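Local coordinates for protein beta-N-acetylhexosaminidase (PDB 5BZA) that probably hydrolyses terminal non-reducing N-acetyl-D-hexosamine residues from N-acetyl-beta-D-hexosaminides, as a glycoside hydrolase family 3 enzyme, at residues D245-K250 with P282-S287. Sequence-based numbering, arbitrary orientation.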
ATOM      1  N   ASP B 245      11.221  25.383  -2.428  1.00 11.47           N
ATOM      2  CA  ASP B 245      11.666  24.067  -2.894  1.00 14.05           C
ATOM      3  C   ASP B 245      12.975  23.802  -2.115  1.00 12.30           C
ATOM      4  O   ASP B 245      13.447  24.687  -1.403  1.00 12.91           O
ATOM      5  CB  ASP B 245      11.871  24.010  -4.411  1.00 14.15           C
ATOM      6  CG  ASP B 245      11.729  22.596  -4.955  1.00 15.83           C
ATOM      7  OD1 ASP B 245      11.720  21.656  -4.121  1.00 20.11           O
ATOM      8  OD2 ASP B 245      11.665  22.400  -6.201  1.00 15.75           O
ATOM      9  N   ALA B 246      13.566  22.614  -2.210  1.00 15.23           N
ATOM     10  CA  ALA B 246      14.714  22.283  -1.324  1.00 13.12           C
ATOM     11  C   ALA B 246      15.901  23.211  -1.576  1.00 15.44           C
ATOM     12  O   ALA B 246      16.404  23.302  -2.691  1.00 18.92           O
ATOM     13  CB  ALA B 246      15.139  20.834  -1.503  1.00 15.20           C
ATOM     14  N   MET B 247      16.361  23.892  -0.525  1.00 13.87           N
ATOM     15  CA  MET B 247      17.381  24.956  -0.688  1.00 15.43           C
ATOM     16  C   MET B 247      18.729  24.455  -1.168  1.00 15.54           C
ATOM     17  O   MET B 247      19.498  25.218  -1.735  1.00 18.60           O
ATOM     18  CB  MET B 247      17.589  25.702   0.632  1.00 16.19           C
ATOM     19  CG  MET B 247      16.495  26.654   0.986  1.00 15.85           C
ATOM     20  SD  MET B 247      16.293  28.020  -0.192  1.00 13.14           S
ATOM     21  CE  MET B 247      15.106  28.983   0.746  1.00 12.13           C
ATOM     22  N   GLU B 248      19.024  23.182  -0.913  1.00 16.20           N
ATOM     23  CA  GLU B 248      20.323  22.615  -1.252  1.00 12.61           C
ATOM     24  C   GLU B 248      20.422  22.451  -2.759  1.00 13.54           C
ATOM     25  O   GLU B 248      21.508  22.289  -3.279  1.00 13.55           O
ATOM     26  CB  GLU B 248      20.545  21.245  -0.572  1.00 11.48           C
ATOM     27  CG  GLU B 248      20.595  21.298   0.967  1.00 14.26           C
ATOM     28  CD  GLU B 248      19.244  20.983   1.583  1.00 13.86           C
ATOM     29  OE1 GLU B 248      18.223  21.250   0.901  1.00 11.33           O
ATOM     30  OE2 GLU B 248      19.198  20.444   2.728  1.00 11.72           O
ATOM     31  N   MET B 249      19.296  22.452  -3.458  1.00 10.80           N
ATOM     32  CA  MET B 249      19.358  22.281  -4.895  1.00 16.77           C
ATOM     33  C   MET B 249      20.293  23.331  -5.582  1.00 16.86           C
ATOM     34  O   MET B 249      20.405  24.487  -5.161  1.00 15.80           O
ATOM     35  CB  MET B 249      17.967  22.332  -5.499  1.00 21.47           C
ATOM     36  CG  MET B 249      17.240  21.000  -5.526  1.00 26.46           C
ATOM     37  SD  MET B 249      15.542  21.143  -6.168  1.00 24.67           S
ATOM     38  CE  MET B 249      14.815  21.987  -4.861  1.00 15.97           C
ATOM     39  N   LYS B 250      20.995  22.861  -6.603  1.00 18.17           N
ATOM     40  CA  LYS B 250      22.091  23.571  -7.237  1.00 20.64           C
ATOM     41  C   LYS B 250      21.653  24.950  -7.735  1.00 22.55           C
ATOM     42  O   LYS B 250      22.401  25.919  -7.626  1.00 20.80           O
ATOM     43  CB  LYS B 250      22.613  22.722  -8.398  1.00 28.75           C
ATOM     44  CG  LYS B 250      23.825  21.879  -8.072  1.00 30.47           C
ATOM     45  CD  LYS B 250      23.983  20.727  -9.080  1.00 32.36           C
ATOM     46  CE  LYS B 250      25.136  19.825  -8.694  1.00 38.60           C
ATOM     47  NZ  LYS B 250      26.349  20.662  -8.395  1.00 39.72           N
ATOM     48  N   PRO B 282      21.348  21.956  11.096  1.00 19.28           N
ATOM     49  CA  PRO B 282      22.111  22.888  11.940  1.00 20.22           C
ATOM     50  C   PRO B 282      22.713  24.108  11.179  1.00 19.63           C
ATOM     51  O   PRO B 282      22.504  25.241  11.633  1.00 18.07           O
ATOM     52  CB  PRO B 282      23.208  21.998  12.532  1.00 21.25           C
ATOM     53  CG  PRO B 282      22.610  20.638  12.553  1.00 19.70           C
ATOM     54  CD  PRO B 282      21.793  20.560  11.285  1.00 19.66           C
ATOM     55  N   VAL B 283      23.427  23.904  10.076  1.00 17.14           N
ATOM     56  CA  VAL B 283      23.968  25.055   9.332  1.00 19.95           C
ATOM     57  C   VAL B 283      22.886  26.095   9.057  1.00 19.95           C
ATOM     58  O   VAL B 283      22.931  27.211   9.598  1.00 21.41           O
ATOM     59  CB  VAL B 283      24.613  24.657   8.018  1.00 18.56           C
ATOM     60  CG1 VAL B 283      25.089  25.884   7.329  1.00 21.57           C
ATOM     61  CG2 VAL B 283      25.785  23.746   8.309  1.00 15.53           C
ATOM     62  N   TYR B 284      21.886  25.712   8.269  1.00 17.96           N
ATOM     63  CA  TYR B 284      20.789  26.617   7.985  1.00 14.84           C
ATOM     64  C   TYR B 284      20.210  27.205   9.249  1.00 19.27           C
ATOM     65  O   TYR B 284      19.996  28.421   9.330  1.00 19.51           O
ATOM     66  CB  TYR B 284      19.723  25.902   7.192  1.00 16.82           C
ATOM     67  CG  TYR B 284      20.133  25.679   5.779  1.00 13.95           C
ATOM     68  CD1 TYR B 284      21.004  24.655   5.459  1.00 12.64           C
ATOM     69  CD2 TYR B 284      19.665  26.502   4.755  1.00 15.85           C
ATOM     70  CE1 TYR B 284      21.395  24.423   4.159  1.00 13.66           C
ATOM     71  CE2 TYR B 284      20.037  26.276   3.446  1.00 16.45           C
ATOM     72  CZ  TYR B 284      20.914  25.235   3.156  1.00 18.40           C
ATOM     73  OH  TYR B 284      21.322  24.995   1.861  1.00 17.55           O
ATOM     74  N   TYR B 285      20.010  26.359  10.256  1.00 19.24           N
ATOM     75  CA  TYR B 285      19.376  26.806  11.492  1.00 16.47           C
ATOM     76  C   TYR B 285      20.224  27.928  12.097  1.00 20.77           C
ATOM     77  O   TYR B 285      19.712  29.000  12.483  1.00 19.54           O
ATOM     78  CB  TYR B 285      19.218  25.643  12.502  1.00 16.21           C
ATOM     79  CG  TYR B 285      18.414  25.998  13.728  1.00 14.33           C
ATOM     80  CD1 TYR B 285      17.037  25.823  13.734  1.00 17.07           C
ATOM     81  CD2 TYR B 285      19.019  26.511  14.872  1.00 15.48           C
ATOM     82  CE1 TYR B 285      16.279  26.149  14.841  1.00 17.43           C
ATOM     83  CE2 TYR B 285      18.264  26.850  15.992  1.00 14.79           C
ATOM     84  CZ  TYR B 285      16.896  26.649  15.969  1.00 14.86           C
ATOM     85  OH  TYR B 285      16.121  26.960  17.051  1.00 18.90           O
ATOM     86  N   GLU B 286      21.528  27.675  12.198  1.00 23.55           N
ATOM     87  CA  GLU B 286      22.375  28.631  12.904  1.00 25.92           C
ATOM     88  C   GLU B 286      22.383  29.888  12.047  1.00 25.25           C
ATOM     89  O   GLU B 286      22.330  31.022  12.562  1.00 25.61           O
ATOM     90  CB  GLU B 286      23.804  28.104  13.148  1.00 24.95           C
ATOM     91  CG  GLU B 286      23.915  26.987  14.246  1.00 36.36           C
ATOM     92  CD  GLU B 286      23.349  27.374  15.641  1.00 46.33           C
ATOM     93  OE1 GLU B 286      23.670  28.474  16.168  1.00 48.98           O
ATOM     94  OE2 GLU B 286      22.604  26.540  16.230  1.00 46.06           O
ATOM     95  N   SER B 287      22.383  29.675  10.732  1.00 20.40           N
ATOM     96  CA  SER B 287      22.412  30.803   9.815  1.00 20.64           C
ATOM     97  C   SER B 287      21.186  31.667  10.088  1.00 23.76           C
ATOM     98  O   SER B 287      21.311  32.904  10.234  1.00 25.95           O
ATOM     99  CB  SER B 287      22.475  30.347   8.369  1.00 21.30           C
ATOM    100  OG  SER B 287      22.590  31.475   7.543  1.00 26.77           O
TER
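With CG set opposite its carbonyl carbon (chi1 -74°), Tyr284 extends its phenol from helix 281-293 toward the turn at Met247 and Glu248; the backbone of the turn directs Met247 CB to the ring, and chi1 -64° puts Glu248 CG, anti to the carbonyl carbon, next to Tyr284 OH. Met247 CB lies 3.8 Å from Tyr284 CE2, approaching the ring obliquely, and 4.0 Å from Tyr284 OH. Beyond that carbon the methionine bends at chi2 and leads its sulfur and methyl away from the tyrosine; the side chain also packs on Phe265 of helix 258-268 and Ile273 of strand 273-275. Glu248 touches through its aliphatic part: CG comes within 3.9 Å of Tyr284 OH, while its carboxylate plane is turned 54° from the ring. The acid itself serves another partner, OE1 accepting a hydrogen bond from the backbone N of Asp276. No hydrogen bond joins the two segments, so the phenol end meets the turn by van der Waals contact. The two residues that receive it are the central pair of a type I beta turn from Ala246 to Met249, closed by Met249 N to Ala246 O at 3.1 Å. At the start of this loop Asp245, a ligand of a bound cadmium ion, accepts a bond on OD1 from Ala246 N at 2.8 Å, from above the carboxylate plane. The contact thus joins the loop after barrel strand 241-243 of the TIM-barrel-type domain to an outer helix: Tyr284 reaches across from the helix, packing on Leu275 of strand 273-275 and on Val258 and Val262 of helix 258-268.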